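Local coordinates for metallo-beta-lactamase domain-containing protein (Enterococcus faecalis, PDB 2AZ4) that is of unproven function but carries a two-zinc metallo-beta-lactamase fold and may act as an RNA-binding exonuclease, at residues P134-E137 with K138-R142. Sequence-based numbering, arbitrary orientation.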
loop_
_atom_site.group_PDB
_atom_site.type_symbol
_atom_site.label_atom_id
_atom_site.label_comp_id
_atom_site.label_asym_id
_atom_site.label_seq_id
_atom_site.Cartn_x
_atom_site.Cartn_y
_atom_site.Cartn_z
ATOM N N PRO A 134 1.269 22.907 -2.434
ATOM C CA PRO A 134 1.341 24.079 -3.341
ATOM C C PRO A 134 2.545 24.987 -3.042
ATOM O O PRO A 134 2.791 25.953 -3.783
ATOM C CB PRO A 134 0.024 24.826 -3.069
ATOM C CG PRO A 134 -0.799 23.911 -2.218
ATOM C CD PRO A 134 0.131 23.012 -1.502
ATOM N N PHE A 135 3.299 24.664 -1.990
ATOM C CA PHE A 135 4.456 25.470 -1.577
ATOM C C PHE A 135 5.797 24.824 -1.862
ATOM O O PHE A 135 6.832 25.284 -1.387
ATOM C CB PHE A 135 4.310 25.852 -0.104
ATOM C CG PHE A 135 2.908 26.212 0.251
ATOM C CD1 PHE A 135 2.393 27.450 -0.108
ATOM C CD2 PHE A 135 2.073 25.283 0.854
ATOM C CE1 PHE A 135 1.066 27.776 0.170
ATOM C CE2 PHE A 135 0.752 25.599 1.133
ATOM C CZ PHE A 135 0.252 26.846 0.795
ATOM N N GLU A 136 5.788 23.774 -2.676
ATOM C CA GLU A 136 7.015 23.096 -3.059
ATOM C C GLU A 136 6.937 22.596 -4.500
ATOM O O GLU A 136 5.886 22.697 -5.132
ATOM C CB GLU A 136 7.308 21.943 -2.097
ATOM C CG GLU A 136 8.458 22.247 -1.138
ATOM C CD GLU A 136 7.973 22.712 0.187
ATOM O OE1 GLU A 136 8.807 23.001 1.055
ATOM O OE2 GLU A 136 6.740 22.792 0.366
ATOM N N GLU A 137 8.048 22.053 -5.001
ATOM C CA GLU A 137 8.106 21.450 -6.324
ATOM C C GLU A 137 7.108 20.304 -6.388
ATOM O O GLU A 137 6.787 19.700 -5.351
ATOM C CB GLU A 137 9.528 20.951 -6.612
ATOM C CG GLU A 137 10.103 21.412 -7.949
ATOM C CD GLU A 137 10.416 22.904 -7.964
ATOM O OE1 GLU A 137 11.508 23.284 -7.492
ATOM O OE2 GLU A 137 9.575 23.693 -8.452
ATOM N N LYS A 138 6.608 20.015 -7.593
ATOM C CA LYS A 138 5.529 19.045 -7.761
ATOM C C LYS A 138 5.900 17.667 -7.201
ATOM O O LYS A 138 5.050 16.970 -6.634
ATOM C CB LYS A 138 5.097 18.952 -9.227
ATOM C CG LYS A 138 4.117 17.820 -9.529
ATOM C CD LYS A 138 3.532 17.929 -10.943
ATOM C CE LYS A 138 2.718 16.683 -11.287
ATOM N NZ LYS A 138 1.858 16.866 -12.508
ATOM N N ASN A 139 7.172 17.298 -7.344
ATOM C CA ASN A 139 7.661 16.010 -6.836
ATOM C C ASN A 139 8.254 16.019 -5.407
ATOM O O ASN A 139 8.835 15.017 -4.959
ATOM C CB ASN A 139 8.631 15.373 -7.834
ATOM C CG ASN A 139 9.910 16.173 -7.996
ATOM O OD1 ASN A 139 10.105 17.227 -7.363
ATOM N ND2 ASN A 139 10.798 15.671 -8.840
ATOM N N PHE A 140 8.116 17.141 -4.698
ATOM C CA PHE A 140 8.448 17.186 -3.271
ATOM C C PHE A 140 7.638 16.167 -2.444
ATOM O O PHE A 140 6.426 16.046 -2.614
ATOM C CB PHE A 140 8.207 18.591 -2.743
ATOM C CG PHE A 140 8.255 18.716 -1.238
ATOM C CD1 PHE A 140 9.440 19.051 -0.597
ATOM C CD2 PHE A 140 7.105 18.529 -0.475
ATOM C CE1 PHE A 140 9.487 19.208 0.786
ATOM C CE2 PHE A 140 7.142 18.673 0.903
ATOM C CZ PHE A 140 8.334 19.015 1.540
ATOM N N THR A 141 8.321 15.448 -1.554
ATOM C CA THR A 141 7.647 14.628 -0.546
ATOM C C THR A 141 8.071 15.147 0.818
ATOM O O THR A 141 9.261 15.332 1.064
ATOM C CB THR A 141 8.002 13.150 -0.658
ATOM O OG1 THR A 141 7.666 12.668 -1.965
ATOM C CG2 THR A 141 7.235 12.347 0.372
ATOM N N ARG A 142 7.102 15.395 1.693
ATOM C CA ARG A 142 7.391 15.923 3.024
ATOM C C ARG A 142 8.213 14.951 3.892
ATOM O O ARG A 142 8.340 13.751 3.564
ATOM C CB ARG A 142 6.099 16.397 3.715
ATOM C CG ARG A 142 5.169 15.273 4.239
ATOM C CD ARG A 142 5.520 14.919 5.685
ATOM N NE ARG A 142 4.850 15.826 6.570
ATOM C CZ ARG A 142 5.108 16.068 7.843
ATOM N NH1 ARG A 142 6.099 15.491 8.516
ATOM N NH2 ARG A 142 4.317 16.941 8.446
HETATM O O HOH W 1 4.901 18.608 -3.349
HETATM O O HOH W 2 7.285 21.594 -9.827
#
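E137 to F140 form a type I beta turn, closed by a hydrogen bond from F140 N to E137 O of 3.0 Å. The same carbonyl oxygen accepts a second bond, from a water that also donates to F140 O. This water bridges the two ends of the turn. A second water accepts from K138 N at 2.8 Å and gives only a weak bond to the E137 carboxylate.

The main side-chain contact is E136 lying over one face of the F140 ring. F140 has CG anti to its own N (chi1 169°), which sets the ring against E136, just before the turn. E136 CG sits 3.6 Å from the ring centroid, a CH-pi contact offset toward CD1. The glutamate chain bends at chi2 (98°), and its carboxylate then stacks over the far part of the ring. The two planes are 19° apart, and OE1 is 3.9 Å from CE1. N139 brings OD1 to 3.8 Å from E137 CB, while its ND2 bonds to R125 O.

The turn belongs to the surface loop between helix 114-123 and strand 145-147, away from the zinc site. One backbone bond closes it, and a water ties its two end carbonyls. Over the ring, E136 CB and CG make the favourable contact. The carboxylate probably gains little from the ring's electron-rich face and may rely on solvent at this surface.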